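Local coordinates for SusD homolog (Bacteroides thetaiotaomicron, PDB 3SGH), which probably binds glycans at the bacterial outer membrane, as a SusD-like lipoprotein that would pass them to a partner transporter, at residues 31-41 with 238-249; 54-65 with 287-295. All coordinates share one frame; numbering follows the deposited sequence.

Contact 1 (31-41 with 238-249); sequences PQQNACQEINC and NGYAIVSGWPEV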
loop_
_atom_site.group_PDB
_atom_site.type_symbol
_atom_site.label_atom_id
_atom_site.label_comp_id
_atom_site.label_asym_id
_atom_site.label_seq_id
_atom_site.Cartn_x
_atom_site.Cartn_y
_atom_site.Cartn_z
ATOM N N PRO A 31 -12.560 1.076 -4.893
ATOM C CA PRO A 31 -13.709 0.194 -4.624
ATOM C C PRO A 31 -14.352 -0.536 -5.822
ATOM O O PRO A 31 -14.936 -1.620 -5.634
ATOM C CB PRO A 31 -14.717 1.127 -3.977
ATOM C CG PRO A 31 -14.394 2.477 -4.543
ATOM C CD PRO A 31 -12.893 2.503 -4.665
ATOM N N GLN A 32 -14.306 0.055 -7.011
ATOM C CA GLN A 32 -14.932 -0.577 -8.158
ATOM C C GLN A 32 -14.247 -1.928 -8.388
ATOM O O GLN A 32 -13.024 -2.062 -8.247
ATOM C CB GLN A 32 -14.853 0.337 -9.364
ATOM C CG GLN A 32 -15.713 -0.099 -10.561
ATOM C CD GLN A 32 -15.048 -1.063 -11.491
ATOM O OE1 GLN A 32 -13.808 -1.212 -11.491
ATOM N NE2 GLN A 32 -15.854 -1.710 -12.329
ATOM N N GLN A 33 -15.009 -2.929 -8.804
ATOM C CA GLN A 33 -14.513 -4.284 -8.780
ATOM C C GLN A 33 -13.229 -4.505 -9.595
ATOM O O GLN A 33 -12.348 -5.232 -9.140
ATOM C CB GLN A 33 -15.615 -5.284 -9.179
ATOM C CG GLN A 33 -16.073 -5.138 -10.625
ATOM C CD GLN A 33 -17.441 -5.707 -10.848
ATOM O OE1 GLN A 33 -18.406 -5.376 -10.118
ATOM N NE2 GLN A 33 -17.548 -6.603 -11.811
ATOM N N ASN A 34 -13.113 -3.878 -10.777
ATOM C CA ASN A 34 -11.907 -4.049 -11.597
ATOM C C ASN A 34 -10.739 -3.211 -11.102
ATOM O O ASN A 34 -9.614 -3.685 -11.114
ATOM C CB ASN A 34 -12.221 -3.717 -13.045
ATOM C CG ASN A 34 -13.412 -4.535 -13.565
ATOM O OD1 ASN A 34 -14.440 -3.981 -13.920
ATOM N ND2 ASN A 34 -13.289 -5.849 -13.522
ATOM N N ALA A 35 -11.002 -1.994 -10.650
ATOM C CA ALA A 35 -9.981 -1.178 -9.967
ATOM C C ALA A 35 -9.432 -1.942 -8.762
ATOM O O ALA A 35 -8.229 -1.972 -8.558
ATOM C CB ALA A 35 -10.595 0.168 -9.505
ATOM N N CYS A 36 -10.346 -2.531 -7.972
ATOM C CA CYS A 36 -9.981 -3.331 -6.801
ATOM C C CYS A 36 -9.077 -4.508 -7.190
ATOM O O CYS A 36 -8.021 -4.709 -6.591
ATOM C CB CYS A 36 -11.225 -3.794 -6.040
ATOM S SG CYS A 36 -10.812 -4.519 -4.457
ATOM N N GLN A 37 -9.449 -5.248 -8.223
ATOM C CA GLN A 37 -8.616 -6.349 -8.641
ATOM C C GLN A 37 -7.250 -5.844 -9.073
ATOM O O GLN A 37 -6.226 -6.369 -8.628
ATOM C CB GLN A 37 -9.215 -7.180 -9.744
ATOM C CG GLN A 37 -8.246 -8.364 -10.108
ATOM C CD GLN A 37 -8.960 -9.471 -10.875
ATOM O OE1 GLN A 37 -9.654 -9.204 -11.876
ATOM N NE2 GLN A 37 -8.790 -10.706 -10.410
ATOM N N GLU A 38 -7.267 -4.804 -9.895
ATOM C CA GLU A 38 -6.010 -4.312 -10.515
ATOM C C GLU A 38 -5.015 -3.769 -9.494
ATOM O O GLU A 38 -3.823 -4.056 -9.562
ATOM C CB GLU A 38 -6.316 -3.263 -11.572
ATOM C CG GLU A 38 -7.087 -3.848 -12.785
ATOM C CD GLU A 38 -7.717 -2.745 -13.679
ATOM O OE1 GLU A 38 -7.443 -1.559 -13.459
ATOM O OE2 GLU A 38 -8.475 -3.102 -14.594
ATOM N N ILE A 39 -5.506 -2.987 -8.535
ATOM C CA ILE A 39 -4.659 -2.348 -7.555
ATOM C C ILE A 39 -4.519 -3.146 -6.264
ATOM O O ILE A 39 -3.443 -3.173 -5.670
ATOM C CB ILE A 39 -5.197 -0.898 -7.273
ATOM C CG1 ILE A 39 -5.157 -0.050 -8.562
ATOM C CG2 ILE A 39 -4.438 -0.199 -6.084
ATOM C CD1 ILE A 39 -3.721 0.305 -9.065
ATOM N N ASN A 40 -5.612 -3.733 -5.798
ATOM C CA ASN A 40 -5.632 -4.387 -4.517
ATOM C C ASN A 40 -5.423 -5.890 -4.580
ATOM O O ASN A 40 -5.171 -6.470 -3.540
ATOM C CB ASN A 40 -6.936 -4.099 -3.767
ATOM C CG ASN A 40 -7.081 -2.629 -3.396
ATOM O OD1 ASN A 40 -6.092 -1.968 -3.080
ATOM N ND2 ASN A 40 -8.299 -2.119 -3.419
ATOM N N CYS A 41 -5.489 -6.525 -5.749
ATOM C CA CYS A 41 -5.466 -8.000 -5.814
ATOM C C CYS A 41 -4.604 -8.650 -6.883
ATOM O O CYS A 41 -4.835 -9.840 -7.218
ATOM C CB CYS A 41 -6.901 -8.534 -5.979
ATOM S SG CYS A 41 -8.188 -7.906 -4.808
ATOM N N ASN A 238 -18.394 -3.343 -1.723
ATOM C CA ASN A 238 -16.974 -3.275 -1.941
ATOM C C ASN A 238 -16.516 -4.235 -3.043
ATOM O O ASN A 238 -17.166 -5.240 -3.336
ATOM C CB ASN A 238 -16.165 -3.395 -0.637
ATOM C CG ASN A 238 -16.226 -4.786 -0.011
ATOM O OD1 ASN A 238 -15.718 -5.725 -0.607
ATOM N ND2 ASN A 238 -16.760 -4.901 1.239
ATOM N N GLY A 239 -15.428 -3.882 -3.672
ATOM C CA GLY A 239 -14.856 -4.686 -4.747
ATOM C C GLY A 239 -14.254 -5.982 -4.285
ATOM O O GLY A 239 -14.270 -6.947 -5.030
ATOM N N TYR A 240 -13.747 -6.028 -3.049
ATOM C CA TYR A 240 -13.143 -7.268 -2.552
ATOM C C TYR A 240 -14.167 -8.369 -2.517
ATOM O O TYR A 240 -13.845 -9.503 -2.854
ATOM C CB TYR A 240 -12.529 -7.090 -1.183
ATOM C CG TYR A 240 -11.179 -6.373 -1.084
ATOM C CD1 TYR A 240 -10.000 -6.956 -1.512
ATOM C CD2 TYR A 240 -11.104 -5.106 -0.491
ATOM C CE1 TYR A 240 -8.811 -6.353 -1.372
ATOM C CE2 TYR A 240 -9.884 -4.480 -0.326
ATOM C CZ TYR A 240 -8.735 -5.103 -0.749
ATOM O OH TYR A 240 -7.498 -4.514 -0.577
ATOM N N ALA A 241 -15.393 -8.047 -2.112
ATOM C CA ALA A 241 -16.421 -9.079 -2.001
ATOM C C ALA A 241 -16.738 -9.652 -3.401
ATOM O O ALA A 241 -16.965 -10.859 -3.547
ATOM C CB ALA A 241 -17.643 -8.547 -1.339
ATOM N N ILE A 242 -16.706 -8.788 -4.418
ATOM C CA ILE A 242 -16.939 -9.229 -5.791
ATOM C C ILE A 242 -15.744 -10.136 -6.245
ATOM O O ILE A 242 -15.981 -11.253 -6.699
ATOM C CB ILE A 242 -17.189 -8.043 -6.757
ATOM C CG1 ILE A 242 -18.472 -7.280 -6.322
ATOM C CG2 ILE A 242 -17.306 -8.590 -8.243
ATOM C CD1 ILE A 242 -18.628 -5.848 -6.922
ATOM N N VAL A 243 -14.511 -9.637 -6.171
ATOM C CA VAL A 243 -13.332 -10.411 -6.580
ATOM C C VAL A 243 -13.271 -11.737 -5.815
ATOM O O VAL A 243 -13.059 -12.818 -6.392
ATOM C CB VAL A 243 -12.063 -9.575 -6.467
ATOM C CG1 VAL A 243 -10.826 -10.360 -6.935
ATOM C CG2 VAL A 243 -12.227 -8.274 -7.297
ATOM N N SER A 244 -13.570 -11.675 -4.523
ATOM C CA SER A 244 -13.472 -12.853 -3.666
ATOM C C SER A 244 -14.549 -13.897 -4.016
ATOM O O SER A 244 -14.340 -15.110 -3.847
ATOM C CB SER A 244 -13.602 -12.442 -2.197
ATOM O OG SER A 244 -13.582 -13.522 -1.285
ATOM N N GLY A 245 -15.693 -13.412 -4.476
ATOM C CA GLY A 245 -16.810 -14.251 -4.857
ATOM C C GLY A 245 -16.598 -14.999 -6.163
ATOM O O GLY A 245 -17.216 -16.043 -6.376
ATOM N N TRP A 246 -15.716 -14.503 -7.018
ATOM C CA TRP A 246 -15.488 -15.119 -8.328
ATOM C C TRP A 246 -15.121 -16.608 -8.379
ATOM O O TRP A 246 -15.757 -17.341 -9.160
ATOM C CB TRP A 246 -14.566 -14.261 -9.198
ATOM C CG TRP A 246 -15.155 -12.960 -9.630
ATOM C CD1 TRP A 246 -16.485 -12.639 -9.731
ATOM C CD2 TRP A 246 -14.432 -11.819 -10.085
ATOM N NE1 TRP A 246 -16.610 -11.331 -10.168
ATOM C CE2 TRP A 246 -15.357 -10.831 -10.412
ATOM C CE3 TRP A 246 -13.067 -11.530 -10.218
ATOM C CZ2 TRP A 246 -14.972 -9.592 -10.878
ATOM C CZ3 TRP A 246 -12.695 -10.324 -10.681
ATOM C CH2 TRP A 246 -13.646 -9.349 -11.000
ATOM N N PRO A 247 -14.157 -17.099 -7.551
ATOM C CA PRO A 247 -13.208 -16.374 -6.662
ATOM C C PRO A 247 -11.887 -16.123 -7.349
ATOM O O PRO A 247 -11.469 -16.960 -8.142
ATOM C CB PRO A 247 -12.969 -17.368 -5.511
ATOM C CG PRO A 247 -13.143 -18.748 -6.159
ATOM C CD PRO A 247 -14.111 -18.557 -7.336
ATOM N N GLU A 248 -11.233 -15.000 -7.072
ATOM C CA GLU A 248 -9.898 -14.749 -7.578
ATOM C C GLU A 248 -8.943 -14.123 -6.562
ATOM O O GLU A 248 -7.824 -13.806 -6.923
ATOM C CB GLU A 248 -9.947 -13.957 -8.897
ATOM C CG GLU A 248 -10.577 -14.778 -10.052
ATOM C CD GLU A 248 -10.549 -14.103 -11.408
ATOM O OE1 GLU A 248 -9.898 -13.043 -11.570
ATOM O OE2 GLU A 248 -11.180 -14.688 -12.320
ATOM N N VAL A 249 -9.379 -13.980 -5.301
ATOM C CA VAL A 249 -8.508 -13.528 -4.227
ATOM C C VAL A 249 -8.815 -14.236 -2.933
ATOM O O VAL A 249 -9.973 -14.489 -2.618
ATOM C CB VAL A 249 -8.536 -11.958 -4.088
ATOM C CG1 VAL A 249 -9.905 -11.494 -3.511
ATOM C CG2 VAL A 249 -7.325 -11.450 -3.282
HETATM O O HOH W 1 -7.129 -11.364 -8.112
HETATM O O HOH W 2 -10.741 -11.234 -13.551
HETATM O O HOH W 3 -4.750 -5.341 -1.026
#
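The ring of Tyr240 carries the sulfur of Cys36 over the centre of one face, with SG 3.8 Å from the ring centroid and close to the ring normal, while the sulfur of Cys41 approaches the same ring obliquely. These are two cysteine sulfur-aromatic contacts, set where two short helices, 33-40 and 239-245, pack across each other at 79° in the largely alpha-helical SusD fold. The second flat group, the indole of Trp246, offers its edge instead: OE1 of Gln37 lies 3.5 Å from CZ3, and the amide of Gln33 stands near the same rim, steeply inclined to the ring. One indole face rests on its own helix, against Ile242 O and Val243 CA.

Where the two backbones come nearest, one side has no side chain. Gly239 sits 4.1 Å, CA to CA, from Gln33, and a beta carbon at the glycine would collide with Pro31 O and Cys36 CB, which illustrates how a glycine at the start of one helix lets the start of another come close. Beyond it Ile242 CD1 packs on Gln33, and Val243 CG2 lies 3.6 Å from Gln33 O. Capping is by side chains: OE1 of Gln32 receives Ala35 N, and OD1 of Asn238 receives Ala241 N.

Gln37 runs out as an extended chain, its CG anti to the backbone N (chi1 -179°), which carries the amide past Val243 to Glu248. A water accepts from Gln37 NE2 and donates to Cys41 O and Glu248 O; another donates to both Gln37 OE1 and Glu248 OE1. The direct bond from Gln37 NE2 to Glu248 OE1, 2.8 Å long and nearly straight at 172°, lies in the amide plane and uses the anti lone pair of the carboxylate oxygen.

Contact 2 (54-65 with 287-295); sequences ANWSFGKNIFAY and SGSAEIPEP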
loop_
_atom_site.group_PDB
_atom_site.type_symbol
_atom_site.label_atom_id
_atom_site.label_comp_id
_atom_site.label_asym_id
_atom_site.label_seq_id
_atom_site.Cartn_x
_atom_site.Cartn_y
_atom_site.Cartn_z
ATOM N N ALA A 54 -6.004 -17.037 -9.414
ATOM C CA ALA A 54 -6.351 -17.236 -10.814
ATOM C C ALA A 54 -5.057 -17.298 -11.611
ATOM O O ALA A 54 -3.992 -16.878 -11.116
ATOM C CB ALA A 54 -7.186 -16.045 -11.306
ATOM N N ASN A 55 -5.135 -17.794 -12.853
ATOM C CA ASN A 55 -3.989 -17.703 -13.755
ATOM C C ASN A 55 -4.329 -17.107 -15.145
ATOM O O ASN A 55 -3.435 -16.844 -15.950
ATOM C CB ASN A 55 -3.254 -19.031 -13.875
ATOM C CG ASN A 55 -3.964 -19.996 -14.703
ATOM O OD1 ASN A 55 -3.716 -20.081 -15.938
ATOM N ND2 ASN A 55 -4.843 -20.794 -14.062
ATOM N N TRP A 56 -5.602 -16.861 -15.399
ATOM C CA TRP A 56 -6.060 -16.166 -16.609
ATOM C C TRP A 56 -5.573 -16.820 -17.890
ATOM O O TRP A 56 -5.288 -16.138 -18.859
ATOM C CB TRP A 56 -5.658 -14.691 -16.592
ATOM C CG TRP A 56 -6.122 -13.993 -15.328
ATOM C CD1 TRP A 56 -7.354 -13.498 -15.088
ATOM C CD2 TRP A 56 -5.354 -13.786 -14.140
ATOM N NE1 TRP A 56 -7.421 -12.989 -13.819
ATOM C CE2 TRP A 56 -6.194 -13.138 -13.217
ATOM C CE3 TRP A 56 -4.046 -14.089 -13.764
ATOM C CZ2 TRP A 56 -5.758 -12.758 -11.959
ATOM C CZ3 TRP A 56 -3.619 -13.726 -12.492
ATOM C CH2 TRP A 56 -4.500 -13.108 -11.596
ATOM N N SER A 57 -5.546 -18.144 -17.867
ATOM C CA SER A 57 -5.020 -18.990 -18.941
ATOM C C SER A 57 -3.594 -18.675 -19.311
ATOM O O SER A 57 -3.155 -19.003 -20.440
ATOM C CB SER A 57 -5.879 -18.863 -20.216
ATOM O OG SER A 57 -7.237 -19.115 -19.953
ATOM N N PHE A 58 -2.835 -18.073 -18.400
ATOM C CA PHE A 58 -1.407 -17.789 -18.649
ATOM C C PHE A 58 -0.442 -18.732 -17.938
ATOM O O PHE A 58 0.769 -18.571 -18.063
ATOM C CB PHE A 58 -1.040 -16.393 -18.178
ATOM C CG PHE A 58 -1.564 -15.251 -19.049
ATOM C CD1 PHE A 58 -1.437 -15.278 -20.422
ATOM C CD2 PHE A 58 -2.138 -14.124 -18.461
ATOM C CE1 PHE A 58 -1.882 -14.206 -21.199
ATOM C CE2 PHE A 58 -2.569 -13.044 -19.229
ATOM C CZ PHE A 58 -2.442 -13.081 -20.586
ATOM N N GLY A 59 -0.977 -19.678 -17.163
ATOM C CA GLY A 59 -0.128 -20.535 -16.318
ATOM C C GLY A 59 0.670 -19.698 -15.325
ATOM O O GLY A 59 0.096 -18.929 -14.590
ATOM N N LYS A 60 1.990 -19.834 -15.317
ATOM C CA LYS A 60 2.859 -19.101 -14.403
ATOM C C LYS A 60 3.394 -17.761 -14.959
ATOM O O LYS A 60 4.196 -17.100 -14.299
ATOM C CB LYS A 60 4.021 -19.987 -13.970
ATOM C CG LYS A 60 3.528 -21.187 -13.192
ATOM C CD LYS A 60 4.683 -22.038 -12.580
ATOM C CE LYS A 60 4.150 -23.216 -11.777
ATOM N NZ LYS A 60 5.242 -24.089 -11.339
ATOM N N ASN A 61 2.959 -17.389 -16.162
ATOM C CA ASN A 61 3.324 -16.073 -16.730
ATOM C C ASN A 61 2.322 -15.033 -16.265
ATOM O O ASN A 61 1.525 -14.484 -17.033
ATOM C CB ASN A 61 3.464 -16.147 -18.244
ATOM C CG ASN A 61 4.717 -16.886 -18.634
ATOM O OD1 ASN A 61 5.802 -16.513 -18.194
ATOM N ND2 ASN A 61 4.575 -17.992 -19.384
ATOM N N ILE A 62 2.444 -14.744 -14.984
ATOM C CA ILE A 62 1.533 -13.852 -14.248
ATOM C C ILE A 62 2.314 -13.128 -13.186
ATOM O O ILE A 62 3.495 -13.464 -12.936
ATOM C CB ILE A 62 0.317 -14.622 -13.611
ATOM C CG1 ILE A 62 0.782 -15.715 -12.650
ATOM C CG2 ILE A 62 -0.650 -15.202 -14.716
ATOM C CD1 ILE A 62 -0.341 -16.526 -12.003
ATOM N N PHE A 63 1.712 -12.112 -12.570
ATOM C CA PHE A 63 2.413 -11.306 -11.568
ATOM C C PHE A 63 3.054 -12.158 -10.478
ATOM O O PHE A 63 4.129 -11.843 -10.003
ATOM C CB PHE A 63 1.443 -10.302 -10.882
ATOM C CG PHE A 63 1.421 -8.928 -11.506
ATOM C CD1 PHE A 63 2.573 -8.168 -11.588
ATOM C CD2 PHE A 63 0.242 -8.394 -11.998
ATOM C CE1 PHE A 63 2.551 -6.888 -12.142
ATOM C CE2 PHE A 63 0.230 -7.122 -12.516
ATOM C CZ PHE A 63 1.388 -6.385 -12.605
ATOM N N ALA A 64 2.363 -13.214 -10.050
ATOM C CA ALA A 64 2.812 -13.941 -8.836
ATOM C C ALA A 64 4.187 -14.524 -8.997
ATOM O O ALA A 64 4.883 -14.729 -8.000
ATOM C CB ALA A 64 1.807 -15.048 -8.436
ATOM N N TYR A 65 4.570 -14.816 -10.249
ATOM C CA TYR A 65 5.915 -15.343 -10.542
ATOM C C TYR A 65 6.787 -14.294 -11.280
ATOM O O TYR A 65 7.795 -14.622 -11.942
ATOM C CB TYR A 65 5.811 -16.641 -11.354
ATOM C CG TYR A 65 4.849 -17.690 -10.827
ATOM C CD1 TYR A 65 3.508 -17.650 -11.134
ATOM C CD2 TYR A 65 5.305 -18.783 -10.067
ATOM C CE1 TYR A 65 2.642 -18.645 -10.734
ATOM C CE2 TYR A 65 4.476 -19.746 -9.638
ATOM C CZ TYR A 65 3.115 -19.703 -9.972
ATOM O OH TYR A 65 2.226 -20.691 -9.583
ATOM N N SER A 287 1.323 -17.499 -2.684
ATOM C CA SER A 287 1.339 -16.688 -3.892
ATOM C C SER A 287 2.514 -17.211 -4.696
ATOM O O SER A 287 3.588 -17.470 -4.125
ATOM C CB SER A 287 1.523 -15.218 -3.544
ATOM O OG SER A 287 1.487 -14.438 -4.711
ATOM N N GLY A 288 2.315 -17.468 -5.980
ATOM C CA GLY A 288 3.382 -18.038 -6.765
ATOM C C GLY A 288 3.584 -19.520 -6.391
ATOM O O GLY A 288 4.708 -19.971 -6.152
ATOM N N SER A 289 2.487 -20.261 -6.344
ATOM C CA SER A 289 2.495 -21.652 -5.865
ATOM C C SER A 289 3.256 -22.603 -6.783
ATOM O O SER A 289 3.505 -22.300 -7.957
ATOM C CB SER A 289 1.029 -22.088 -5.686
ATOM O OG SER A 289 0.254 -21.714 -6.810
ATOM N N ALA A 290 3.620 -23.772 -6.244
ATOM C CA ALA A 290 4.316 -24.806 -7.000
ATOM C C ALA A 290 3.497 -25.249 -8.192
ATOM O O ALA A 290 4.051 -25.536 -9.235
ATOM C CB ALA A 290 4.673 -25.988 -6.106
ATOM N N GLU A 291 2.185 -25.348 -8.019
ATOM C CA GLU A 291 1.281 -25.604 -9.126
ATOM C C GLU A 291 0.629 -24.305 -9.661
ATOM O O GLU A 291 0.482 -23.305 -8.937
ATOM C CB GLU A 291 0.216 -26.619 -8.698
ATOM C CG GLU A 291 -1.051 -26.081 -8.026
ATOM C CD GLU A 291 -0.831 -25.328 -6.695
ATOM O OE1 GLU A 291 0.246 -25.513 -6.042
ATOM O OE2 GLU A 291 -1.790 -24.614 -6.277
ATOM N N ILE A 292 0.259 -24.311 -10.937
ATOM C CA ILE A 292 -0.446 -23.134 -11.544
ATOM C C ILE A 292 -1.669 -22.831 -10.669
ATOM O O ILE A 292 -2.420 -23.733 -10.341
ATOM C CB ILE A 292 -0.894 -23.452 -13.003
ATOM C CG1 ILE A 292 0.325 -23.551 -13.915
ATOM C CG2 ILE A 292 -1.860 -22.436 -13.498
ATOM C CD1 ILE A 292 0.083 -24.246 -15.249
ATOM N N PRO A 293 -1.882 -21.564 -10.278
ATOM C CA PRO A 293 -2.962 -21.208 -9.361
ATOM C C PRO A 293 -4.302 -21.404 -10.075
ATOM O O PRO A 293 -4.436 -20.970 -11.203
ATOM C CB PRO A 293 -2.706 -19.719 -9.057
ATOM C CG PRO A 293 -1.349 -19.459 -9.411
ATOM C CD PRO A 293 -1.025 -20.410 -10.546
ATOM N N GLU A 294 -5.228 -22.090 -9.419
ATOM C CA GLU A 294 -6.587 -22.352 -9.891
ATOM C C GLU A 294 -7.628 -21.884 -8.883
ATOM O O GLU A 294 -7.592 -22.298 -7.698
ATOM C CB GLU A 294 -6.802 -23.841 -10.153
ATOM C CG GLU A 294 -6.072 -24.354 -11.361
ATOM C CD GLU A 294 -6.630 -23.832 -12.662
ATOM O OE1 GLU A 294 -7.748 -23.263 -12.671
ATOM O OE2 GLU A 294 -5.923 -24.000 -13.683
ATOM N N PRO A 295 -8.606 -21.087 -9.341
ATOM C CA PRO A 295 -9.609 -20.588 -8.406
ATOM C C PRO A 295 -10.355 -21.650 -7.602
ATOM O O PRO A 295 -10.560 -21.456 -6.427
ATOM C CB PRO A 295 -10.576 -19.810 -9.298
ATOM C CG PRO A 295 -9.763 -19.367 -10.429
ATOM C CD PRO A 295 -8.788 -20.501 -10.687
HETATM O O HOH W 4 -6.204 -22.901 -15.841
HETATM O O HOH W 5 4.026 -13.816 -5.513
#
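Ala54 opens the contact by resting its CA 4.0 Å from Pro295 CG. At Asn55 the side-chain amide works in two directions: ND2 donates to Pro293 O at 2.9 Å, nearly along the carbonyl axis, while OD1 receives Gly59 N and so ties the amide to the turn of its own segment. Ile292 CG2 presses on this amide, 3.4 Å from Asn55 CG, and its CG1 and CD1 lie beside Gly59 CA. Lys60 is extended beyond CG, bringing NZ to Ala290 O (2.8 Å) from above the carbonyl plane; the ammonium also forms a salt bridge with Glu442. Ile62 CD1 then meets Pro293 CG tip to tip, and Ala64 CB faces the backbone of Gly288.

Tyr65 ends the walk sandwiched between Gly288 CA, in a CH-pi contact 3.7 Å from the ring centroid, and Lys60 CG on the opposite face. Its OH donates to Ser289 O at 2.6 Å, and Pro293 CD approaches the ring edge. A leucine here would probably leave Ser289 O without this donor and Gly288 CA without its aromatic face. Ser289 OG in turn donates to Glu291 O within its own segment. Two beta turns sharing Phe58, type I' at 55-58 and type II' at 58-61, fold the first part of this loop, which packs on a proline-containing loop and joins two irregular parts of the SusD fold.

From the N-terminal side, the chain passes through 31-41, strand 50-52 and then 54-65 before a long, mostly helical excursion. Its return to 238-249 closes contact 1 across 196 residues, and the further run to 287-295 closes contact 2 across 221. The segments alternate, so the two closures cross rather than nest. Strand 50-52, between 31-41 and 54-65, pairs antiparallel with 249-251, which begins at the last residue of contact 1 and leads on toward 287-295. With centres about 17 Å apart, the contacts also touch: Pro247 packs on Pro295, and Glu248 on Ala54, its OE1 weakly hydrogen-bonded by Trp56 NE1.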